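Local coordinates for protein catalase (Pseudomonas syringae, PDB 1M7S) that decomposes hydrogen peroxide into water and oxygen with the help of heme, protecting the cell from its toxic effects, at residues Q258-K261 with P262-A266; L345-P348 with V349-P352; V374-E377 with P378-L381; T441-E444 with S445-M449. All coordinates share one frame; numbering follows the deposited sequence.

Contact 1 of 4, residues Q258-K261 with P262-A266; sequences QVLK and PEELA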
loop_
_atom_site.group_PDB
_atom_site.type_symbol
_atom_site.label_atom_id
_atom_site.label_comp_id
_atom_site.label_asym_id
_atom_site.label_seq_id
_atom_site.Cartn_x
_atom_site.Cartn_y
_atom_site.Cartn_z
ATOM N N GLN A 258 31.885 -4.614 27.294
ATOM C CA GLN A 258 32.071 -4.026 28.613
ATOM C C GLN A 258 30.957 -4.646 29.440
ATOM O O GLN A 258 29.820 -4.739 28.932
ATOM C CB GLN A 258 31.950 -2.492 28.751
ATOM C CG GLN A 258 33.169 -1.759 28.234
ATOM C CD GLN A 258 32.844 -0.265 28.282
ATOM O OE1 GLN A 258 31.916 0.119 27.554
ATOM N NE2 GLN A 258 33.565 0.520 29.061
ATOM N N VAL A 259 31.270 -5.211 30.600
ATOM C CA VAL A 259 30.291 -5.993 31.341
ATOM C C VAL A 259 30.034 -5.493 32.736
ATOM O O VAL A 259 31.049 -5.222 33.399
ATOM C CB VAL A 259 30.835 -7.459 31.462
ATOM C CG1 VAL A 259 29.941 -8.437 32.190
ATOM C CG2 VAL A 259 31.130 -8.044 30.091
ATOM N N LEU A 260 28.772 -5.377 33.119
ATOM C CA LEU A 260 28.406 -5.024 34.483
ATOM C C LEU A 260 27.288 -5.947 34.963
ATOM O O LEU A 260 26.383 -6.384 34.226
ATOM C CB LEU A 260 27.901 -3.593 34.649
ATOM C CG LEU A 260 28.863 -2.428 34.456
ATOM C CD1 LEU A 260 28.130 -1.090 34.487
ATOM C CD2 LEU A 260 29.936 -2.417 35.520
ATOM N N LYS A 261 27.376 -6.358 36.248
ATOM C CA LYS A 261 26.325 -7.137 36.877
ATOM C C LYS A 261 25.204 -6.175 37.305
ATOM O O LYS A 261 25.394 -5.005 37.624
ATOM C CB LYS A 261 26.884 -7.825 38.134
ATOM C CG LYS A 261 28.063 -8.741 37.918
ATOM C CD LYS A 261 28.343 -9.551 39.175
ATOM C CE LYS A 261 29.832 -9.548 39.503
ATOM N NZ LYS A 261 30.539 -10.518 38.612
ATOM N N PRO A 262 23.976 -6.673 37.380
ATOM C CA PRO A 262 22.771 -5.964 37.755
ATOM C C PRO A 262 22.882 -5.217 39.077
ATOM O O PRO A 262 22.550 -4.034 39.207
ATOM C CB PRO A 262 21.648 -7.032 37.788
ATOM C CG PRO A 262 22.178 -7.991 36.733
ATOM C CD PRO A 262 23.671 -8.072 37.009
ATOM N N GLU A 263 23.502 -5.826 40.064
ATOM C CA GLU A 263 23.745 -5.289 41.401
ATOM C C GLU A 263 24.796 -4.193 41.474
ATOM O O GLU A 263 24.998 -3.521 42.503
ATOM C CB GLU A 263 24.216 -6.485 42.263
ATOM C CG GLU A 263 25.203 -7.367 41.541
ATOM C CD GLU A 263 24.642 -8.436 40.620
ATOM O OE1 GLU A 263 23.525 -8.552 40.150
ATOM O OE2 GLU A 263 25.454 -9.394 40.418
ATOM N N GLU A 264 25.532 -3.944 40.389
ATOM C CA GLU A 264 26.527 -2.902 40.349
ATOM C C GLU A 264 26.010 -1.564 39.816
ATOM O O GLU A 264 26.698 -0.578 40.033
ATOM C CB GLU A 264 27.661 -3.303 39.387
ATOM C CG GLU A 264 28.220 -4.701 39.653
ATOM C CD GLU A 264 29.527 -4.840 38.873
ATOM O OE1 GLU A 264 30.525 -4.350 39.464
ATOM O OE2 GLU A 264 29.558 -5.399 37.756
ATOM N N LEU A 265 24.878 -1.547 39.129
ATOM C CA LEU A 265 24.454 -0.304 38.488
ATOM C C LEU A 265 24.194 0.880 39.385
ATOM O O LEU A 265 24.359 2.056 38.954
ATOM C CB LEU A 265 23.193 -0.602 37.604
ATOM C CG LEU A 265 23.398 -1.807 36.678
ATOM C CD1 LEU A 265 22.264 -1.907 35.629
ATOM C CD2 LEU A 265 24.699 -1.781 35.900
ATOM N N ALA A 266 23.678 0.583 40.594
ATOM C CA ALA A 266 23.308 1.689 41.464
ATOM C C ALA A 266 24.525 2.386 42.041
ATOM O O ALA A 266 24.394 3.519 42.533
ATOM C CB ALA A 266 22.395 1.177 42.588
#

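Contact 2 of 4, residues L345-P348 with V349-P352; sequences LSLP and VNQP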
loop_
_atom_site.group_PDB
_atom_site.type_symbol
_atom_site.label_atom_id
_atom_site.label_comp_id
_atom_site.label_asym_id
_atom_site.label_seq_id
_atom_site.Cartn_x
_atom_site.Cartn_y
_atom_site.Cartn_z
ATOM N N LEU A 345 10.090 -10.020 6.076
ATOM C CA LEU A 345 11.118 -10.889 6.630
ATOM C C LEU A 345 11.272 -12.194 5.857
ATOM O O LEU A 345 12.252 -12.884 6.138
ATOM C CB LEU A 345 10.888 -11.194 8.105
ATOM C CG LEU A 345 10.784 -9.984 9.032
ATOM C CD1 LEU A 345 11.066 -10.438 10.469
ATOM C CD2 LEU A 345 11.664 -8.832 8.608
ATOM N N SER A 346 10.412 -12.479 4.893
ATOM C CA SER A 346 10.636 -13.629 4.025
ATOM C C SER A 346 11.415 -13.270 2.770
ATOM O O SER A 346 11.749 -14.195 1.977
ATOM C CB SER A 346 9.269 -14.262 3.705
ATOM O OG SER A 346 8.689 -13.477 2.658
ATOM N N LEU A 347 11.847 -12.025 2.537
ATOM C CA LEU A 347 12.676 -11.685 1.389
ATOM C C LEU A 347 14.030 -12.352 1.558
ATOM O O LEU A 347 14.515 -12.463 2.676
ATOM C CB LEU A 347 12.886 -10.150 1.240
ATOM C CG LEU A 347 11.606 -9.338 1.037
ATOM C CD1 LEU A 347 11.898 -7.816 1.042
ATOM C CD2 LEU A 347 10.935 -9.663 -0.326
ATOM N N PRO A 348 14.710 -12.751 0.500
ATOM C CA PRO A 348 16.011 -13.380 0.539
ATOM C C PRO A 348 16.988 -12.791 1.535
ATOM O O PRO A 348 17.493 -13.509 2.439
ATOM C CB PRO A 348 16.560 -13.350 -0.918
ATOM C CG PRO A 348 15.249 -13.422 -1.660
ATOM C CD PRO A 348 14.214 -12.637 -0.879
ATOM N N VAL A 349 17.208 -11.492 1.549
ATOM C CA VAL A 349 18.195 -10.866 2.419
ATOM C C VAL A 349 17.790 -10.915 3.891
ATOM O O VAL A 349 18.725 -10.805 4.725
ATOM C CB VAL A 349 18.514 -9.424 1.940
ATOM C CG1 VAL A 349 17.333 -8.512 2.234
ATOM C CG2 VAL A 349 19.804 -8.889 2.525
ATOM N N ASN A 350 16.504 -11.023 4.150
ATOM C CA ASN A 350 16.052 -11.011 5.529
ATOM C C ASN A 350 15.825 -12.404 6.108
ATOM O O ASN A 350 15.607 -12.513 7.323
ATOM C CB ASN A 350 14.774 -10.172 5.629
ATOM C CG ASN A 350 15.085 -8.722 5.301
ATOM O OD1 ASN A 350 16.156 -8.228 5.697
ATOM N ND2 ASN A 350 14.180 -8.054 4.616
ATOM N N GLN A 351 15.872 -13.444 5.258
ATOM C CA GLN A 351 15.577 -14.786 5.820
ATOM C C GLN A 351 16.695 -15.266 6.742
ATOM O O GLN A 351 17.865 -14.995 6.528
ATOM C CB GLN A 351 15.509 -15.787 4.649
ATOM C CG GLN A 351 14.285 -15.702 3.778
ATOM C CD GLN A 351 14.464 -16.485 2.475
ATOM O OE1 GLN A 351 15.371 -17.293 2.277
ATOM N NE2 GLN A 351 13.620 -16.220 1.496
ATOM N N PRO A 352 16.354 -16.040 7.762
ATOM C CA PRO A 352 17.332 -16.621 8.665
ATOM C C PRO A 352 17.932 -17.845 7.943
ATOM O O PRO A 352 17.316 -18.332 6.967
ATOM C CB PRO A 352 16.545 -17.136 9.873
ATOM C CG PRO A 352 15.176 -17.369 9.293
ATOM C CD PRO A 352 14.977 -16.418 8.095
HETATM O O HOH W 1 19.233 -14.871 4.250
#

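Contact 3 of 4, residues V374-E377 with P378-L381; sequences VNYE and PSRL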
loop_
_atom_site.group_PDB
_atom_site.type_symbol
_atom_site.label_atom_id
_atom_site.label_comp_id
_atom_site.label_asym_id
_atom_site.label_seq_id
_atom_site.Cartn_x
_atom_site.Cartn_y
_atom_site.Cartn_z
ATOM N N VAL A 374 -3.439 -26.811 9.729
ATOM C CA VAL A 374 -3.104 -26.320 11.049
ATOM C C VAL A 374 -2.240 -25.042 11.044
ATOM O O VAL A 374 -1.008 -25.104 10.967
ATOM C CB VAL A 374 -2.394 -27.402 11.886
ATOM C CG1 VAL A 374 -2.079 -26.946 13.299
ATOM C CG2 VAL A 374 -3.253 -28.676 11.892
ATOM N N ASN A 375 -2.927 -23.928 11.240
ATOM C CA ASN A 375 -2.237 -22.616 11.328
ATOM C C ASN A 375 -2.532 -21.955 12.689
ATOM O O ASN A 375 -2.590 -20.734 12.925
ATOM C CB ASN A 375 -2.735 -21.743 10.169
ATOM C CG ASN A 375 -4.234 -21.552 10.203
ATOM O OD1 ASN A 375 -4.963 -22.193 10.997
ATOM N ND2 ASN A 375 -4.812 -20.711 9.364
ATOM N N TYR A 376 -2.693 -22.855 13.684
ATOM C CA TYR A 376 -2.974 -22.458 15.064
ATOM C C TYR A 376 -2.147 -23.325 16.025
ATOM O O TYR A 376 -1.643 -24.417 15.665
ATOM C CB TYR A 376 -4.467 -22.576 15.349
ATOM C CG TYR A 376 -5.061 -23.947 15.069
ATOM C CD1 TYR A 376 -5.030 -24.957 16.023
ATOM C CD2 TYR A 376 -5.637 -24.202 13.830
ATOM C CE1 TYR A 376 -5.587 -26.205 15.752
ATOM C CE2 TYR A 376 -6.182 -25.447 13.534
ATOM C CZ TYR A 376 -6.138 -26.441 14.516
ATOM O OH TYR A 376 -6.686 -27.675 14.218
ATOM N N GLU A 377 -1.942 -22.809 17.236
ATOM C CA GLU A 377 -1.171 -23.507 18.289
ATOM C C GLU A 377 -1.851 -23.101 19.599
ATOM O O GLU A 377 -2.262 -21.949 19.762
ATOM C CB GLU A 377 0.283 -23.071 18.322
ATOM C CG GLU A 377 1.266 -23.859 19.136
ATOM C CD GLU A 377 1.081 -23.759 20.642
ATOM O OE1 GLU A 377 0.646 -22.703 21.168
ATOM O OE2 GLU A 377 1.298 -24.813 21.292
ATOM N N PRO A 378 -2.101 -24.062 20.473
ATOM C CA PRO A 378 -1.708 -25.437 20.367
ATOM C C PRO A 378 -2.564 -26.363 19.497
ATOM O O PRO A 378 -3.703 -26.065 19.211
ATOM C CB PRO A 378 -1.752 -25.974 21.837
ATOM C CG PRO A 378 -2.873 -25.138 22.383
ATOM C CD PRO A 378 -2.826 -23.771 21.729
ATOM N N SER A 379 -1.967 -27.428 18.969
ATOM C CA SER A 379 -2.708 -28.408 18.168
ATOM C C SER A 379 -2.267 -29.813 18.573
ATOM O O SER A 379 -1.066 -30.013 18.751
ATOM C CB SER A 379 -2.486 -28.256 16.660
ATOM O OG SER A 379 -2.795 -29.464 15.947
ATOM N N ARG A 380 -3.208 -30.764 18.661
ATOM C CA ARG A 380 -2.753 -32.123 18.974
ATOM C C ARG A 380 -2.530 -32.918 17.685
ATOM O O ARG A 380 -1.932 -34.006 17.684
ATOM C CB ARG A 380 -3.689 -32.800 19.958
ATOM C CG ARG A 380 -5.051 -33.234 19.471
ATOM C CD ARG A 380 -5.862 -33.871 20.594
ATOM N NE ARG A 380 -6.267 -32.913 21.625
ATOM C CZ ARG A 380 -5.702 -32.822 22.827
ATOM N NH1 ARG A 380 -4.742 -33.669 23.169
ATOM N NH2 ARG A 380 -6.140 -31.909 23.673
ATOM N N LEU A 381 -2.958 -32.359 16.553
ATOM C CA LEU A 381 -2.740 -33.006 15.268
ATOM C C LEU A 381 -1.413 -32.627 14.660
ATOM O O LEU A 381 -0.682 -33.484 14.149
ATOM C CB LEU A 381 -3.861 -32.667 14.281
ATOM C CG LEU A 381 -5.273 -32.766 14.859
ATOM C CD1 LEU A 381 -6.247 -32.120 13.897
ATOM C CD2 LEU A 381 -5.648 -34.201 15.200
HETATM O O HOH W 2 1.314 -27.182 20.089
#

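Contact 4 of 4, residues T441-E444 with S445-M449; sequences TLTE and SKNIM. Unlike the reference sequence in segment 441-444: L442 (reference His).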
loop_
_atom_site.group_PDB
_atom_site.type_symbol
_atom_site.label_atom_id
_atom_site.label_comp_id
_atom_site.label_asym_id
_atom_site.label_seq_id
_atom_site.Cartn_x
_atom_site.Cartn_y
_atom_site.Cartn_z
ATOM N N THR A 441 20.366 31.064 15.819
ATOM C CA THR A 441 19.316 30.566 16.693
ATOM C C THR A 441 18.753 31.749 17.499
ATOM O O THR A 441 19.507 32.703 17.753
ATOM C CB THR A 441 19.939 29.504 17.623
ATOM O OG1 THR A 441 20.323 28.398 16.740
ATOM C CG2 THR A 441 19.101 29.046 18.774
ATOM N N LEU A 442 17.488 31.693 17.827
ATOM C CA LEU A 442 16.818 32.700 18.658
ATOM C C LEU A 442 17.667 32.902 19.923
ATOM O O LEU A 442 18.201 31.955 20.513
ATOM C CB LEU A 442 15.415 32.221 19.010
ATOM C CG LEU A 442 15.479 31.059 20.037
ATOM C CD1 LEU A 442 15.117 31.588 21.402
ATOM C CD2 LEU A 442 14.736 29.791 19.756
ATOM N N THR A 443 17.806 34.167 20.321
ATOM C CA THR A 443 18.694 34.502 21.431
ATOM C C THR A 443 18.466 33.696 22.703
ATOM O O THR A 443 19.483 33.289 23.296
ATOM C CB THR A 443 18.489 35.990 21.860
ATOM O OG1 THR A 443 18.720 36.720 20.652
ATOM C CG2 THR A 443 19.432 36.378 22.974
ATOM N N GLU A 444 17.230 33.526 23.122
ATOM C CA GLU A 444 16.999 32.772 24.345
ATOM C C GLU A 444 17.528 31.336 24.224
ATOM O O GLU A 444 18.241 30.881 25.122
ATOM C CB GLU A 444 15.525 32.794 24.718
ATOM C CG GLU A 444 15.178 32.305 26.104
ATOM C CD GLU A 444 13.690 32.418 26.412
ATOM O OE1 GLU A 444 13.185 33.571 26.513
ATOM O OE2 GLU A 444 13.002 31.374 26.561
ATOM N N SER A 445 17.204 30.615 23.161
ATOM C CA SER A 445 17.713 29.232 23.035
ATOM C C SER A 445 19.227 29.201 22.887
ATOM O O SER A 445 19.860 28.284 23.407
ATOM C CB SER A 445 17.162 28.539 21.768
ATOM O OG SER A 445 15.770 28.381 21.973
ATOM N N LYS A 446 19.776 30.174 22.171
ATOM C CA LYS A 446 21.216 30.245 21.936
ATOM C C LYS A 446 21.965 30.414 23.256
ATOM O O LYS A 446 22.900 29.656 23.487
ATOM C CB LYS A 446 21.577 31.405 21.002
ATOM C CG LYS A 446 23.062 31.603 20.762
ATOM C CD LYS A 446 23.407 32.922 20.094
ATOM C CE LYS A 446 22.768 33.112 18.728
ATOM N NZ LYS A 446 23.193 34.392 18.080
ATOM N N ASN A 447 21.566 31.339 24.144
ATOM C CA ASN A 447 22.328 31.462 25.388
ATOM C C ASN A 447 22.116 30.251 26.288
ATOM O O ASN A 447 23.049 29.980 27.032
ATOM C CB ASN A 447 21.984 32.752 26.141
ATOM C CG ASN A 447 22.543 33.949 25.359
ATOM O OD1 ASN A 447 23.634 33.917 24.819
ATOM N ND2 ASN A 447 21.748 35.009 25.312
ATOM N N ILE A 448 20.965 29.581 26.166
ATOM C CA ILE A 448 20.760 28.379 27.005
ATOM C C ILE A 448 21.673 27.257 26.513
ATOM O O ILE A 448 22.293 26.536 27.301
ATOM C CB ILE A 448 19.305 27.972 27.006
ATOM C CG1 ILE A 448 18.490 28.935 27.915
ATOM C CG2 ILE A 448 19.156 26.514 27.495
ATOM C CD1 ILE A 448 16.995 28.594 27.685
ATOM N N MET A 449 21.723 27.058 25.202
ATOM C CA MET A 449 22.642 26.091 24.607
ATOM C C MET A 449 24.068 26.377 25.051
ATOM O O MET A 449 24.789 25.410 25.366
ATOM C CB MET A 449 22.588 26.147 23.083
ATOM C CG MET A 449 21.390 25.417 22.466
ATOM S SD MET A 449 21.086 23.708 22.962
ATOM C CE MET A 449 22.682 22.962 22.669
HETATM O O HOH W 3 20.635 34.854 16.980
HETATM O O HOH W 4 21.918 36.408 19.818
#

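Contact 1 of 4, residues Q258-K261 with P262-A266
A type I beta turn, K261-P262-E263-E264, leads the chain out of strand 252-260 of the catalase beta barrel, and the residues at its two ends, K261 and E264, hold each other by two bonds running in opposite directions. The turn bond proper goes from E264 N to K261 O, 3.0 Å long, with the donor lying well above the carbonyl plane. In return the E264 side chain reaches back, extended beyond CG, and E264 OE2 takes the amide hydrogen of K261 N at 2.8 Å. That second bond is nearly straight, 170° at the hydrogen, and uses the anti lone pair of the carboxylate oxygen. The first backbone N-H past the strand is thus satisfied by a side chain of the turn. E263 bends at chi2 (-84°), which lays its carboxylate across the aliphatic part of K261, with E263 OE2 3.1 Å from K261 CB. The lysine end leads away: K261 NZ stays 5.3 Å from E264 OE2, so any attraction to either glutamate acts at a distance. On the buried side the methyls L260 CD1 and L265 CD2 meet at 3.8 Å. L260 continues inward onto F268, W279 and V282, while its backbone pairs with Y207 of strand 205-214, the strand against which P262 and L265 also pack.

Contact 2 of 4, residues L345-P348 with V349-P352
L347 and N350 close the first of two overlapping type I turns, and P348 and Q351 close the second, in the long loop that follows helix 323-339, the helix carrying the probable axial heme ligand Y332. Backbone bonds define both turns: N350 N donates to L347 O at 2.9 Å, and Q351 N donates to P348 O at 3.3 Å. Q351 N also lies 3.1 Å from L347 O, a weak bond, so this amide is shared between two carbonyls. Water joins in at the second turn, where one molecule donates to both P348 O and Q351 O. The N350 side-chain amide ties the turns to their surroundings, its OD1 accepting from A307 N and its ND2 donating to G344 O and Q305 O; the side chain is about 9 Å from the heme. By van der Waals contact, L345 packs on D7 and L347 on N366 of a second subunit. Q351 reaches back to the residue before the turns with CG beside the backbone N (chi1 -73°), and Q351 NE2 donates to S346 O at 2.8 Å, nearly straight at 171° and almost in the amide plane of the glutamine.

Contact 3 of 4, residues V374-E377 with P378-L381
The Y376 ring turns its edge to P378 O, which lies in the ring plane 3.6 Å from Y376 CD1. V374 CG1 covers one face, 4.2 Å above the centre, and S379 CB approaches Y376 CE1 obliquely. Y376 has its CG wedged between the backbone N and the carbonyl carbon (chi1 55°), which folds the ring back over V374. The bend behind this arrangement is a type VIb turn: the peptide bond before P378 is cis, E377 and P378 both have extended backbones, and the chain reverses without a hydrogen bond across the turn. P378 O is buried with no polar partner; the aromatic edge is what the other segment offers it.

The E377 side chain crosses the proline ring at about a right angle, with E377 OE2 3.3 Å from P378 CB, and a water donates to the same oxygen at 2.7 Å. E377 OE1 forms a salt bridge with K136 of a third subunit and hydrogen bonds with N15 and Q16 of a second, surroundings that would favour the charged carboxylate. The loop is therefore held in the seam between subunits. S379 CB also packs on V374 CG1 at 3.6 Å, while its hydroxyl begins an ST turn. Y376 OH is hydrogen-bonded to D160 of the third subunit, which is the main polar partner of S379 as well. Within the ST turn, S379 OG accepts from L381 N at 3.0 Å, a bent bond of 130°.

Contact 4 of 4, residues T441-E444 with S445-M449
K446 leaves its helix beside the carbonyls of the preceding turn: K446 CB lies 3.5 Å from L442 O and 4.1 Å from T441 CG2. With CG anti to the backbone N (chi1 177°), the chain heads back past the helix start and then bends at chi3, which brings K446 CE to 3.4 Å from T441 O. At the tip K446 NZ finds two waters. One, at 2.8 Å from K446 NZ, also donates to T441 O; the other is linked more weakly to T443 OG1. A439 O and A468 O are also bonded to the ammonium group, so four acceptors share three N-H groups.

This is the first turn of helix 443-456 in the C-terminal helical domain, with L442 at the N-cap position, where the reference sequence has histidine. The helical bonds begin at once: K446 N donates to L442 O at 2.9 Å, arriving nearly head-on to the carbonyl, and N447 N follows with T443 O, then I448 N with E444 O. Ahead of the cap, T441 CG2 packs on S445 CB at 3.6 Å, and the same threonine touches F159 of helix 155-163. The T443 and N447 side chains lie next to each other in a common direction, and T443 CG2 comes within 3.6 Å of N447 ND2; the other amide atom, N447 OD1, accepts from D471 N. The E444 chain is extended beyond CG, and its OE2 makes a salt bridge with R380 of a third subunit.

Overall arrangement
All four contacts join residues close in sequence, yet place decides their chemistry. Contact 1 ends a barrel strand at the margin of the chain, where no other subunit touches it, and relies on a carboxylate-to-backbone bond over an apolar side. Contact 2 lies about 9 Å from the heme at its N350 side chain and uses amides, backbone and side chain alike. Contact 3, further along the same loop, is the most buried, has no hydrogen bond between its segments, and draws much of its polar bonding from other subunits. Contact 4 starts a helix. Within one chain contacts 3 and 4 are 62 Å apart between centres, but R380 of one meets E444 of the other across a subunit boundary.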